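Local coordinates for putative uncharacterized protein (Mycobacterium abscessus, PDB 3RR6), which is of unknown function but belongs to the fumarylacetoacetate hydrolase family and may act as a metal-binding isomerase or acetylpyruvate hydrolase, at residues Lys72-His77 and Ser204-Asp209; Leu104-Pro109 and His168-Pro173; Ile123-Pro128 and Met221-Gly226; Val132-Ala137 and Ile213-Ser218; Asp244-Thr249 and Asn258-Lys263. All coordinates share one frame; numbering follows the deposited sequence. Where two conformers were deposited one is given.

Contact 1. Residues Lys72-His77 and Ser204-Asp209; sequences KNYAAH and SLLLHD. With EDO (1,2-ethanediol), chain O; EDO (1,2-ethanediol), chain M.
Asn73 holds the backbone of Leu207 and His208 at the tight end of this contact. Its amide works both ways: OD1 accepts from His208 N at 2.9 Å, and ND2 returns an almost straight bond to His208 O at 3.0 Å, ND2 lying in the plane of the His208 carbonyl, on a lone pair of its O. CG anti to the backbone N (chi1 -159°) carries the amide there, and OD1 also meets the edge of the His208 ring, the two planes only 19° apart. Asn73 O accepts from Leu207 N and Ala75 N donates to Leu205 O, bracketing a single bridge between Tyr74 and Leu206. Leu206 CD2 sits over one face of the Tyr74 ring, 3.9 Å from its centroid and off toward the rim, a CH-pi contact. The other end is looser. Leu205 CD2 comes no closer than 3.8 Å to His77 C, and Ala76 and His77 are exposed. Two ethanediol molecules, probably from the crystallisation liquor, flank the loops: one accepts from Tyr74 N through O1, and O2 of the other donates to Leu207 O at 2.7 Å. His208 NE2 is bonded to Glu87 O, and Asn73 ND2 also reaches Thr231 O, just beyond strand 228-230. The contact thus joins the loop leaving strand 67-70 to the link from strand 196-202 into helix 210-220, where Asp209 is the N-cap and bonds Ala212 N.

Contact 2. Residues Leu104-Pro109 and His168-Pro173; sequences LPIQLP and HDTFCP
Pro109 and Phe171 meet tip to tip, Pro109 CD lying 3.5 Å from Phe171 CZ. On one flank Ile106 CG2 approaches Phe171 CE1, and the Ile106 and Pro173 side chains cross at about a right angle, Ile106 CG1 3.9 Å from Pro173 CG. On the other, Pro109 CG stands over one face of the His168 imidazole, 3.7 Å from the ring centroid, while His168 CB covers the centre of a Phe171 face. His168 to Phe171 form a type II beta turn, closed by Phe171 N to His168 O; Thr170 takes its third position with a positive phi of 78°. This turn leads into strand 172-179 and packs on strand 106-107, an outer strand of the five-stranded sheet. Toward the polar edge, Thr170 OG1 accepts from Gln107 N at 2.9 Å and donates to Asp169 O at 2.6 Å, on a lone pair, which fixes its hydroxyl in both directions. A water donates to Gln107 O and to Asp169 O, 2.8 Å from each. His168 NE2 is bonded to His155 ND1.

Contact 3. Residues Ile123-Pro128 and Met221-Gly226; sequences IVIGRP and MTLLPG
Ile125, Pro225 and Leu223 carry this contact, with Pro128 close behind. It lies where strand 115-125 of the fumarylacetoacetate hydrolase-type fold runs out beside the loop that leads from helix 210-220 into strand 228-230, its antiparallel neighbour. Ile125 points its side chain at the loop and uses both branches. CG1 is anti to the carbonyl carbon (chi1 -62°) and the chain bends at chi2 (-66°), which brings CD1 to 3.9 Å from Leu223 CD1; the two side chains cross at about a right angle. The other branch, CG2, rests against Leu224 O at 3.5 Å. Leu223 continues from Ile125 to Val217 and Ser218 of helix 210-220, and so bridges strand end and helix. Farther out the contact is a proline pair: Pro225 CG lies 3.6 Å from Pro128 CD, the rings slanting across each other, and Pro225 CB reaches Gly126 O at 3.9 Å. Pro128 is exposed, so this side faces solvent, whereas Ile125 and Leu223 are buried. Backbone contacts stitch the two parts together. Pro128 CA makes a CA-H...O contact of 3.3 Å with Leu223 O. At the inner end Gly226, whose positive phi suits a residue without a side chain, donates its N to Ile125 O at 2.8 Å; the bond is virtually straight at 177°, yet the N stands above the carbonyl plane.

Contact 4. Residues Val132-Ala137 and Ile213-Ser218; sequences VPAARA and IVEWVS
Glu215 and Ala134 meet at the rim of a carboxylate: OE1 accepts from Ala134 N at 2.8 Å with its anti lone pair, the one turned away from OE2, and Ala134 CB lies 3.5 Å from the same oxygen. CG anti to the backbone N (chi1 -174°) and an extended chain carry the group past Val132 O, which Glu215 CA touches at 3.3 Å in a CA-H...O contact. A second flat group is the peptide carbonyl of Val214, whose oxygen receives Ser218 N and Ser218 OG from opposite faces of its plane. Val132 N donates to Ser218 OG at 3.0 Å. Val132 CB packs on Ser218 OG and on Val214 CG1, and Ala137 CB lies 3.8 Å from Val214 CB, setting the loop before strand 141-152 against helix 210-220. A water donates to both Val132 O and Glu215 O. Because Ser218 OG gives its proton to Val214 O, it can serve Val132 N as an acceptor; the helix thus takes up two loop N-H groups through side chains.

Contact 5. Residues Asp244-Thr249 and Asn258-Lys263; sequences DTVSVT and NPVVRK. With PEG (di(hydroxyethyl)ether), chain F.
Val260 leans over the backbone of Asp244, and its side chain can be followed outward. CB lies 3.5 Å from Asp244 O and a little farther from Asp244 CB. CG2, anti to the carbonyl carbon, stays near that oxygen and ends 4.0 Å from Val246 CG1, the two valines slanting across each other on the face that carries Val246 and Asn258; Leu108 also packs on Val260. Val246 CG1 occupies the place between its backbone N and carbonyl carbon (chi1 55°), which turns it to Asn258 O as well. Val246 and Asn258 form a hydrogen-bonded antiparallel pair, with Val246 N to Asn258 O at 3.0 Å and Asn258 N to Val246 O at 2.9 Å. Beyond them Thr245 and Pro259 are a non-hydrogen-bonded pair, where the missing N-H of proline costs the hairpin nothing. Val260 N to Asp244 O adds a more bent bond just outside these pairs, 137° at the hydrogen. Asn258 OD1 takes a water at 2.8 Å, while its ND2 bonds Leu104 O and Gly101 O. A di(hydroxyethyl)ether molecule, probably from the crystallisation liquor, donates from O4 to Val260 O. This is the open end of an antiparallel beta hairpin, strands 245-250 and 254-261, set inside a five-stranded mixed sheet.

How the contacts relate
From the N terminus, residues 72-77 open the longest loop, closed at 204-209 by contact 1; contact 2 opens and closes within that span. Contacts 3 and 4 open inside the span of contact 2, and so also of contact 1, and close beyond both, crossing each; contact 4 lies wholly within contact 3. Contact 5 follows them all as a short hairpin. Helix 210-220 unites three of them: Ile213 touches Asn73 and His208 of contact 1, while Leu223 of contact 3 packs on Val217 and Ser218. Contacts 2 and 5 lie across the chain's centre from contact 4 and share neighbouring strands 106-107 and 254-261, their centres about 9 Å apart.

Contact 1. Residues Lys72-His77 and Ser204-Asp209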
# COMPACT_ATOMS: atom_id res chain seq x y z
N LYS A 72 -7.81 -10.97 2.36
CA LYS A 72 -9.22 -10.65 2.09
C LYS A 72 -9.71 -9.36 2.80
O LYS A 72 -9.30 -8.27 2.41
CB LYS A 72 -10.07 -11.88 2.39
CG LYS A 72 -9.64 -13.11 1.57
CD LYS A 72 -10.47 -14.34 1.89
CE LYS A 72 -9.97 -15.55 1.12
NZ LYS A 72 -8.58 -15.91 1.51
N ASN A 73 -10.59 -9.49 3.80
CA ASN A 73 -11.00 -8.38 4.70
C ASN A 73 -12.05 -7.38 4.19
O ASN A 73 -12.22 -6.31 4.78
CB ASN A 73 -9.78 -7.59 5.23
CG ASN A 73 -10.10 -6.81 6.51
OD1 ASN A 73 -10.86 -7.28 7.35
ND2 ASN A 73 -9.50 -5.62 6.65
N TYR A 74 -12.76 -7.74 3.12
CA TYR A 74 -13.88 -6.92 2.64
C TYR A 74 -15.20 -7.68 2.66
O TYR A 74 -15.27 -8.84 2.20
CB TYR A 74 -13.62 -6.46 1.20
CG TYR A 74 -12.75 -5.24 1.09
CD1 TYR A 74 -11.38 -5.32 1.20
CD2 TYR A 74 -13.32 -3.99 0.87
CE1 TYR A 74 -10.58 -4.20 1.10
CE2 TYR A 74 -12.54 -2.85 0.77
CZ TYR A 74 -11.17 -2.96 0.88
OH TYR A 74 -10.38 -1.85 0.79
N ALA A 75 -16.24 -7.02 3.14
CA ALA A 75 -17.61 -7.50 2.96
C ALA A 75 -18.02 -7.31 1.50
O ALA A 75 -17.57 -6.37 0.85
CB ALA A 75 -18.56 -6.73 3.87
N ALA A 76 -18.89 -8.19 1.02
CA ALA A 76 -19.42 -8.09 -0.34
C ALA A 76 -20.35 -6.88 -0.55
O ALA A 76 -20.39 -6.31 -1.65
CB ALA A 76 -20.14 -9.37 -0.71
N HIS A 77 -21.09 -6.50 0.49
CA HIS A 77 -22.13 -5.48 0.39
C HIS A 77 -22.35 -4.87 1.76
O HIS A 77 -22.10 -5.52 2.78
CB HIS A 77 -23.42 -6.13 -0.14
CG HIS A 77 -24.52 -5.17 -0.49
ND1 HIS A 77 -25.44 -4.72 0.44
CD2 HIS A 77 -24.88 -4.61 -1.67
CE1 HIS A 77 -26.30 -3.91 -0.14
NE2 HIS A 77 -25.98 -3.83 -1.42
N SER A 204 -15.35 1.44 3.59
CA SER A 204 -16.42 1.23 4.56
C SER A 204 -16.88 -0.22 4.65
O SER A 204 -17.60 -0.59 5.59
CB SER A 204 -17.62 2.15 4.26
OG SER A 204 -17.96 2.11 2.88
N LEU A 205 -16.46 -1.05 3.68
CA LEU A 205 -16.71 -2.48 3.73
C LEU A 205 -15.56 -3.30 4.33
O LEU A 205 -15.59 -4.53 4.30
CB LEU A 205 -17.09 -3.00 2.32
CG LEU A 205 -18.35 -2.33 1.75
CD1 LEU A 205 -18.69 -2.91 0.38
CD2 LEU A 205 -19.54 -2.48 2.69
N LEU A 206 -14.54 -2.65 4.91
CA LEU A 206 -13.50 -3.41 5.63
C LEU A 206 -14.12 -4.15 6.82
O LEU A 206 -14.86 -3.55 7.63
CB LEU A 206 -12.39 -2.47 6.13
CG LEU A 206 -11.44 -1.89 5.09
CD1 LEU A 206 -10.53 -0.85 5.73
CD2 LEU A 206 -10.59 -2.98 4.46
N LEU A 207 -13.86 -5.45 6.91
CA LEU A 207 -14.42 -6.26 8.00
C LEU A 207 -13.77 -5.89 9.34
O LEU A 207 -14.45 -5.68 10.35
CB LEU A 207 -14.25 -7.75 7.71
CG LEU A 207 -15.07 -8.25 6.50
CD1 LEU A 207 -14.64 -9.66 6.11
CD2 LEU A 207 -16.55 -8.20 6.80
N HIS A 208 -12.44 -5.83 9.31
CA HIS A 208 -11.64 -5.25 10.38
C HIS A 208 -11.15 -3.90 9.88
O HIS A 208 -10.41 -3.83 8.89
CB HIS A 208 -10.46 -6.16 10.73
CG HIS A 208 -10.88 -7.55 11.09
ND1 HIS A 208 -11.34 -7.88 12.34
CD2 HIS A 208 -10.94 -8.68 10.34
CE1 HIS A 208 -11.64 -9.17 12.36
NE2 HIS A 208 -11.41 -9.67 11.16
N ASP A 209 -11.58 -2.82 10.54
CA ASP A 209 -11.22 -1.48 10.10
C ASP A 209 -9.77 -1.16 10.46
O ASP A 209 -9.08 -1.99 11.07
CB ASP A 209 -12.23 -0.43 10.59
CG ASP A 209 -12.25 -0.25 12.09
OD1 ASP A 209 -11.33 -0.68 12.81
OD2 ASP A 209 -13.26 0.33 12.59
C1 EDO O . -12.57 -9.63 -0.37
O1 EDO O . -11.85 -9.44 0.86
C2 EDO O . -13.18 -11.01 -0.40
O2 EDO O . -12.17 -12.00 -0.61
C1 EDO M . -18.91 -6.79 10.04
O1 EDO M . -19.20 -8.18 9.88
C2 EDO M . -17.40 -6.62 10.21
O2 EDO M . -17.09 -5.49 11.03

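Contact 2. Residues Leu104-Pro109 and His168-Pro173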
# COMPACT_ATOMS: atom_id res chain seq x y z
N LEU A 104 7.42 1.75 -12.20
CA LEU A 104 8.40 0.68 -12.38
C LEU A 104 7.67 -0.62 -12.71
O LEU A 104 6.56 -0.84 -12.23
CB LEU A 104 9.27 0.47 -11.14
CG LEU A 104 10.42 1.43 -10.90
CD1 LEU A 104 11.03 1.13 -9.54
CD2 LEU A 104 11.47 1.31 -11.99
N PRO A 105 8.27 -1.49 -13.53
CA PRO A 105 7.55 -2.70 -13.89
C PRO A 105 7.46 -3.74 -12.78
O PRO A 105 8.43 -3.98 -12.05
CB PRO A 105 8.33 -3.25 -15.09
CG PRO A 105 9.66 -2.63 -15.02
CD PRO A 105 9.51 -1.33 -14.30
N ILE A 106 6.29 -4.34 -12.66
CA ILE A 106 6.12 -5.59 -11.95
C ILE A 106 6.74 -6.67 -12.84
O ILE A 106 6.31 -6.85 -13.99
CB ILE A 106 4.63 -5.89 -11.68
CG1 ILE A 106 4.02 -4.83 -10.76
CG2 ILE A 106 4.46 -7.28 -11.08
CD1 ILE A 106 2.52 -4.78 -10.84
N GLN A 107 7.76 -7.34 -12.34
CA GLN A 107 8.50 -8.35 -13.10
C GLN A 107 7.98 -9.74 -12.78
O GLN A 107 8.17 -10.24 -11.66
CB GLN A 107 10.00 -8.28 -12.80
CG GLN A 107 10.67 -6.99 -13.26
CD GLN A 107 10.87 -6.91 -14.76
OE1 GLN A 107 10.60 -7.86 -15.50
NE2 GLN A 107 11.33 -5.76 -15.22
N LEU A 108 7.32 -10.37 -13.74
CA LEU A 108 6.76 -11.70 -13.51
C LEU A 108 7.88 -12.73 -13.52
O LEU A 108 8.62 -12.84 -14.50
CB LEU A 108 5.70 -12.03 -14.56
CG LEU A 108 4.53 -11.06 -14.67
CD1 LEU A 108 3.52 -11.60 -15.68
CD2 LEU A 108 3.87 -10.82 -13.31
N PRO A 109 8.03 -13.49 -12.42
CA PRO A 109 9.10 -14.47 -12.28
C PRO A 109 8.98 -15.62 -13.27
O PRO A 109 7.87 -16.06 -13.54
CB PRO A 109 8.89 -15.01 -10.86
CG PRO A 109 8.12 -14.04 -10.18
CD PRO A 109 7.24 -13.40 -11.18
N HIS A 168 8.17 -12.13 -4.03
CA HIS A 168 9.07 -11.89 -5.15
C HIS A 168 9.42 -10.40 -5.25
O HIS A 168 8.59 -9.54 -4.95
CB HIS A 168 8.44 -12.36 -6.46
CG HIS A 168 8.19 -13.84 -6.50
ND1 HIS A 168 9.17 -14.75 -6.82
CD2 HIS A 168 7.06 -14.55 -6.27
CE1 HIS A 168 8.65 -15.97 -6.78
NE2 HIS A 168 7.38 -15.88 -6.44
N ASP A 169 10.64 -10.09 -5.64
CA ASP A 169 11.00 -8.70 -5.92
C ASP A 169 9.95 -8.11 -6.88
O ASP A 169 9.48 -8.79 -7.80
CB ASP A 169 12.39 -8.60 -6.55
CG ASP A 169 13.55 -8.81 -5.57
OD1 ASP A 169 13.36 -9.13 -4.38
OD2 ASP A 169 14.70 -8.64 -6.03
N THR A 170 9.58 -6.86 -6.62
CA THR A 170 8.58 -6.07 -7.37
C THR A 170 7.12 -6.39 -7.06
O THR A 170 6.23 -5.73 -7.60
CB THR A 170 8.78 -6.08 -8.93
OG1 THR A 170 8.24 -7.28 -9.51
CG2 THR A 170 10.23 -5.90 -9.30
N PHE A 171 6.85 -7.34 -6.17
CA PHE A 171 5.45 -7.70 -5.86
C PHE A 171 4.75 -6.81 -4.83
O PHE A 171 3.65 -7.13 -4.41
CB PHE A 171 5.35 -9.19 -5.47
CG PHE A 171 5.29 -10.14 -6.64
CD1 PHE A 171 5.82 -9.82 -7.90
CD2 PHE A 171 4.70 -11.38 -6.48
CE1 PHE A 171 5.74 -10.72 -8.95
CE2 PHE A 171 4.62 -12.28 -7.53
CZ PHE A 171 5.15 -11.95 -8.76
N CYS A 172 5.36 -5.68 -4.45
CA CYS A 172 4.67 -4.68 -3.62
C CYS A 172 4.78 -3.25 -4.16
O CYS A 172 5.42 -2.40 -3.54
CB CYS A 172 5.16 -4.75 -2.17
SG CYS A 172 3.98 -3.97 -1.02
N PRO A 173 4.11 -2.97 -5.29
CA PRO A 173 3.92 -1.57 -5.65
C PRO A 173 3.34 -0.77 -4.49
O PRO A 173 2.40 -1.22 -3.83
CB PRO A 173 2.94 -1.63 -6.82
CG PRO A 173 3.17 -2.99 -7.43
CD PRO A 173 3.53 -3.89 -6.30
O HOH W 1 10.10 -10.69 -9.74

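Contact 3. Residues Ile123-Pro128 and Met221-Gly226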
# COMPACT_ATOMS: atom_id res chain seq x y z
N ILE A 123 -1.71 1.38 5.18
CA ILE A 123 -1.43 2.18 6.38
C ILE A 123 0.08 2.34 6.50
O ILE A 123 0.82 1.36 6.36
CB ILE A 123 -1.90 1.42 7.63
CG1 ILE A 123 -3.40 1.13 7.61
CG2 ILE A 123 -1.53 2.18 8.92
CD1 ILE A 123 -3.79 0.04 8.59
N VAL A 124 0.55 3.56 6.76
CA VAL A 124 1.96 3.79 7.06
C VAL A 124 2.09 4.23 8.52
O VAL A 124 1.51 5.24 8.93
CB VAL A 124 2.61 4.83 6.13
CG1 VAL A 124 4.11 4.94 6.44
CG2 VAL A 124 2.37 4.46 4.64
N ILE A 125 2.84 3.45 9.29
CA ILE A 125 3.06 3.71 10.72
C ILE A 125 4.04 4.87 10.92
O ILE A 125 5.00 5.03 10.16
CB ILE A 125 3.60 2.42 11.41
CG1 ILE A 125 2.56 1.29 11.29
CG2 ILE A 125 4.04 2.66 12.86
CD1 ILE A 125 1.26 1.51 12.04
N GLY A 126 3.74 5.72 11.90
CA GLY A 126 4.55 6.92 12.15
C GLY A 126 5.30 6.98 13.47
O GLY A 126 6.09 7.90 13.67
N ARG A 127 5.04 6.02 14.36
CA ARG A 127 5.68 5.97 15.68
C ARG A 127 6.02 4.53 16.01
O ARG A 127 5.32 3.61 15.59
CB ARG A 127 4.72 6.49 16.75
CG ARG A 127 4.26 7.91 16.55
CD ARG A 127 3.47 8.39 17.75
NE ARG A 127 3.21 9.82 17.69
CZ ARG A 127 2.67 10.51 18.69
NH1 ARG A 127 2.33 9.90 19.82
NH2 ARG A 127 2.47 11.82 18.56
N PRO A 128 7.10 4.31 16.78
CA PRO A 128 7.32 2.96 17.28
C PRO A 128 6.22 2.60 18.27
O PRO A 128 5.89 3.40 19.14
CB PRO A 128 8.69 3.04 17.98
CG PRO A 128 8.93 4.43 18.22
CD PRO A 128 8.09 5.26 17.31
N MET A 221 3.43 -7.97 17.00
CA MET A 221 4.79 -7.51 16.71
C MET A 221 4.92 -6.01 16.89
O MET A 221 3.99 -5.24 16.59
CB MET A 221 5.20 -7.89 15.28
CG MET A 221 4.30 -7.34 14.20
SD MET A 221 4.65 -8.06 12.57
CE MET A 221 3.94 -9.70 12.77
N THR A 222 6.08 -5.59 17.37
CA THR A 222 6.43 -4.17 17.39
C THR A 222 6.42 -3.61 15.97
O THR A 222 6.92 -4.23 15.02
CB THR A 222 7.80 -3.96 18.04
OG1 THR A 222 7.73 -4.27 19.43
CG2 THR A 222 8.27 -2.52 17.87
N LEU A 223 5.83 -2.42 15.83
CA LEU A 223 5.80 -1.70 14.56
C LEU A 223 6.74 -0.50 14.67
O LEU A 223 6.83 0.13 15.72
CB LEU A 223 4.39 -1.25 14.23
CG LEU A 223 3.39 -2.38 13.95
CD1 LEU A 223 1.96 -1.86 13.90
CD2 LEU A 223 3.76 -3.10 12.65
N LEU A 224 7.45 -0.22 13.59
CA LEU A 224 8.44 0.86 13.55
C LEU A 224 7.95 1.95 12.59
O LEU A 224 7.20 1.66 11.67
CB LEU A 224 9.78 0.31 13.10
CG LEU A 224 10.34 -0.81 13.99
CD1 LEU A 224 11.58 -1.45 13.38
CD2 LEU A 224 10.61 -0.28 15.41
N PRO A 225 8.39 3.21 12.80
CA PRO A 225 8.03 4.25 11.85
C PRO A 225 8.46 3.87 10.45
O PRO A 225 9.61 3.45 10.23
CB PRO A 225 8.81 5.47 12.35
CG PRO A 225 9.01 5.21 13.79
CD PRO A 225 9.21 3.73 13.90
N GLY A 226 7.53 4.00 9.51
CA GLY A 226 7.74 3.61 8.14
C GLY A 226 7.18 2.26 7.77
O GLY A 226 7.02 1.97 6.58

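Contact 4. Residues Val132-Ala137 and Ile213-Ser218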
# COMPACT_ATOMS: atom_id res chain seq x y z
N VAL A 132 -1.15 -1.54 20.74
CA VAL A 132 -1.95 -0.33 20.53
C VAL A 132 -3.43 -0.70 20.52
O VAL A 132 -3.85 -1.53 19.73
CB VAL A 132 -1.60 0.34 19.18
CG1 VAL A 132 -2.40 1.63 18.98
CG2 VAL A 132 -0.10 0.64 19.09
N PRO A 133 -4.25 -0.08 21.40
CA PRO A 133 -5.69 -0.28 21.27
C PRO A 133 -6.23 0.42 20.02
O PRO A 133 -5.67 1.43 19.59
CB PRO A 133 -6.27 0.35 22.54
CG PRO A 133 -5.23 1.31 22.99
CD PRO A 133 -3.91 0.86 22.47
N ALA A 134 -7.30 -0.12 19.43
CA ALA A 134 -7.84 0.43 18.19
C ALA A 134 -8.08 1.93 18.27
O ALA A 134 -7.79 2.66 17.32
CB ALA A 134 -9.12 -0.30 17.81
N ALA A 135 -8.57 2.41 19.41
CA ALA A 135 -8.80 3.85 19.60
C ALA A 135 -7.56 4.74 19.52
O ALA A 135 -7.69 5.94 19.25
CB ALA A 135 -9.55 4.11 20.94
N ARG A 136 -6.36 4.18 19.73
CA ARG A 136 -5.11 4.93 19.66
C ARG A 136 -4.38 4.67 18.34
O ARG A 136 -3.24 5.10 18.16
CB ARG A 136 -4.19 4.58 20.84
CG ARG A 136 -4.64 5.15 22.17
CD ARG A 136 -3.61 4.88 23.25
NE ARG A 136 -4.05 5.44 24.52
CZ ARG A 136 -3.88 6.70 24.90
NH1 ARG A 136 -3.26 7.58 24.12
NH2 ARG A 136 -4.33 7.07 26.09
N ALA A 137 -5.00 3.97 17.41
CA ALA A 137 -4.32 3.68 16.15
C ALA A 137 -3.94 4.97 15.40
O ALA A 137 -2.80 5.09 14.93
CB ALA A 137 -5.16 2.76 15.26
N ILE A 213 -7.18 -3.45 12.67
CA ILE A 213 -5.99 -4.01 12.03
C ILE A 213 -4.73 -3.66 12.81
O ILE A 213 -3.91 -4.53 13.09
CB ILE A 213 -5.86 -3.53 10.57
CG1 ILE A 213 -7.00 -4.09 9.73
CG2 ILE A 213 -4.51 -3.95 9.96
CD1 ILE A 213 -7.12 -3.44 8.35
N VAL A 214 -4.58 -2.38 13.15
CA VAL A 214 -3.41 -1.95 13.94
C VAL A 214 -3.41 -2.63 15.31
O VAL A 214 -2.36 -3.07 15.79
CB VAL A 214 -3.36 -0.42 14.05
CG1 VAL A 214 -2.28 0.02 15.06
CG2 VAL A 214 -3.09 0.19 12.68
N GLU A 215 -4.58 -2.75 15.94
CA GLU A 215 -4.67 -3.47 17.20
C GLU A 215 -4.19 -4.92 17.10
O GLU A 215 -3.40 -5.39 17.92
CB GLU A 215 -6.10 -3.42 17.77
CG GLU A 215 -6.24 -4.04 19.15
CD GLU A 215 -7.63 -3.93 19.71
OE1 GLU A 215 -8.10 -2.80 19.96
OE2 GLU A 215 -8.26 -4.99 19.93
N TRP A 216 -4.64 -5.62 16.06
CA TRP A 216 -4.26 -7.02 15.88
C TRP A 216 -2.76 -7.16 15.60
O TRP A 216 -2.07 -7.95 16.26
CB TRP A 216 -5.06 -7.66 14.75
CG TRP A 216 -4.82 -9.11 14.53
CD1 TRP A 216 -3.92 -9.67 13.66
CD2 TRP A 216 -5.49 -10.20 15.18
NE1 TRP A 216 -3.99 -11.05 13.74
CE2 TRP A 216 -4.95 -11.40 14.65
CE3 TRP A 216 -6.49 -10.29 16.14
CZ2 TRP A 216 -5.38 -12.66 15.06
CZ3 TRP A 216 -6.92 -11.54 16.55
CH2 TRP A 216 -6.36 -12.71 16.01
N VAL A 217 -2.27 -6.40 14.63
CA VAL A 217 -0.87 -6.54 14.20
C VAL A 217 0.07 -6.12 15.33
O VAL A 217 1.04 -6.80 15.61
CB VAL A 217 -0.59 -5.76 12.93
CG1 VAL A 217 0.93 -5.82 12.59
CG2 VAL A 217 -1.41 -6.31 11.78
N SER A 218 -0.23 -4.99 15.99
CA SER A 218 0.67 -4.50 17.04
C SER A 218 0.60 -5.33 18.33
O SER A 218 1.48 -5.19 19.17
CB SER A 218 0.42 -3.03 17.34
OG SER A 218 -0.78 -2.85 18.07
O HOH W 2 -2.89 -4.25 20.39

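Contact 5. Residues Asp244-Thr249 and Asn258-Lys263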
# COMPACT_ATOMS: atom_id res chain seq x y z
N ASP A 244 0.62 -5.90 -19.77
CA ASP A 244 -0.48 -5.19 -19.10
C ASP A 244 0.02 -3.95 -18.37
O ASP A 244 1.21 -3.82 -18.08
CB ASP A 244 -1.14 -6.08 -18.03
CG ASP A 244 -2.04 -7.16 -18.60
OD1 ASP A 244 -2.35 -7.16 -19.82
OD2 ASP A 244 -2.46 -8.02 -17.80
N THR A 245 -0.90 -3.02 -18.11
CA THR A 245 -0.69 -1.97 -17.11
C THR A 245 -1.79 -2.12 -16.08
O THR A 245 -2.96 -2.24 -16.44
CB THR A 245 -0.73 -0.56 -17.72
OG1 THR A 245 0.40 -0.40 -18.59
CG2 THR A 245 -0.66 0.52 -16.63
N VAL A 246 -1.40 -2.15 -14.81
CA VAL A 246 -2.36 -2.30 -13.72
C VAL A 246 -2.28 -1.06 -12.83
O VAL A 246 -1.19 -0.63 -12.44
CB VAL A 246 -2.15 -3.61 -12.91
CG1 VAL A 246 -0.73 -3.73 -12.38
CG2 VAL A 246 -3.17 -3.73 -11.77
N SER A 247 -3.44 -0.48 -12.54
CA SER A 247 -3.49 0.69 -11.69
C SER A 247 -4.50 0.50 -10.58
O SER A 247 -5.51 -0.20 -10.74
CB SER A 247 -3.83 1.94 -12.49
OG SER A 247 -5.17 1.92 -12.93
N VAL A 248 -4.20 1.10 -9.44
CA VAL A 248 -5.08 1.09 -8.29
C VAL A 248 -5.31 2.53 -7.90
O VAL A 248 -4.36 3.29 -7.72
CB VAL A 248 -4.46 0.31 -7.10
CG1 VAL A 248 -5.44 0.23 -5.94
CG2 VAL A 248 -4.02 -1.11 -7.53
N THR A 249 -6.58 2.92 -7.79
CA THR A 249 -6.95 4.29 -7.48
C THR A 249 -7.73 4.30 -6.17
O THR A 249 -8.66 3.51 -5.97
CB THR A 249 -7.79 4.91 -8.63
OG1 THR A 249 -7.02 4.90 -9.84
CG2 THR A 249 -8.23 6.33 -8.29
N ASN A 258 1.44 0.66 -12.60
CA ASN A 258 2.66 -0.06 -12.96
C ASN A 258 2.48 -0.89 -14.22
O ASN A 258 1.49 -1.60 -14.36
CB ASN A 258 3.08 -1.02 -11.83
CG ASN A 258 3.36 -0.31 -10.53
OD1 ASN A 258 2.45 -0.09 -9.72
ND2 ASN A 258 4.62 0.07 -10.33
N PRO A 259 3.45 -0.84 -15.14
CA PRO A 259 3.48 -1.82 -16.23
C PRO A 259 3.85 -3.21 -15.71
O PRO A 259 4.40 -3.33 -14.62
CB PRO A 259 4.57 -1.29 -17.16
CG PRO A 259 5.42 -0.45 -16.34
CD PRO A 259 4.65 0.02 -15.14
N VAL A 260 3.55 -4.24 -16.50
CA VAL A 260 3.82 -5.62 -16.16
C VAL A 260 4.67 -6.23 -17.27
O VAL A 260 4.31 -6.12 -18.45
CB VAL A 260 2.49 -6.40 -16.01
CG1 VAL A 260 2.75 -7.85 -15.62
CG2 VAL A 260 1.57 -5.72 -14.99
N VAL A 261 5.80 -6.82 -16.89
CA VAL A 261 6.78 -7.37 -17.83
C VAL A 261 7.17 -8.79 -17.45
O VAL A 261 7.35 -9.09 -16.27
CB VAL A 261 8.05 -6.49 -17.87
CG1 VAL A 261 9.11 -7.10 -18.80
CG2 VAL A 261 7.71 -5.07 -18.31
N ARG A 262 7.29 -9.65 -18.45
CA ARG A 262 7.85 -10.98 -18.27
C ARG A 262 8.91 -11.12 -19.36
O ARG A 262 8.54 -11.16 -20.53
CB ARG A 262 6.78 -12.07 -18.47
CG ARG A 262 7.30 -13.49 -18.34
CD ARG A 262 6.25 -14.52 -18.69
NE ARG A 262 5.18 -14.64 -17.69
CZ ARG A 262 5.31 -15.24 -16.51
NH1 ARG A 262 4.28 -15.31 -15.70
NH2 ARG A 262 6.48 -15.75 -16.13
N LYS A 263 10.22 -11.12 -19.08
CA LYS A 263 10.89 -10.80 -17.82
C LYS A 263 12.34 -11.27 -18.00
O LYS A 263 13.23 -10.49 -18.35
CB LYS A 263 10.29 -11.50 -16.60
CG LYS A 263 10.88 -11.02 -15.30
CD LYS A 263 12.28 -11.56 -15.08
CE LYS A 263 12.73 -11.29 -13.69
NZ LYS A 263 12.13 -12.28 -12.75
C1 PEG F . -0.28 -1.94 -21.27
O1 PEG F . -1.45 -1.10 -21.21
C2 PEG F . 1.05 -1.18 -21.23
O2 PEG F . 1.94 -1.75 -20.24
C3 PEG F . 3.25 -2.14 -20.68
C4 PEG F . 3.66 -3.34 -19.84
O4 PEG F . 4.94 -3.87 -20.18
O HOH W 3 -0.03 -1.36 -9.46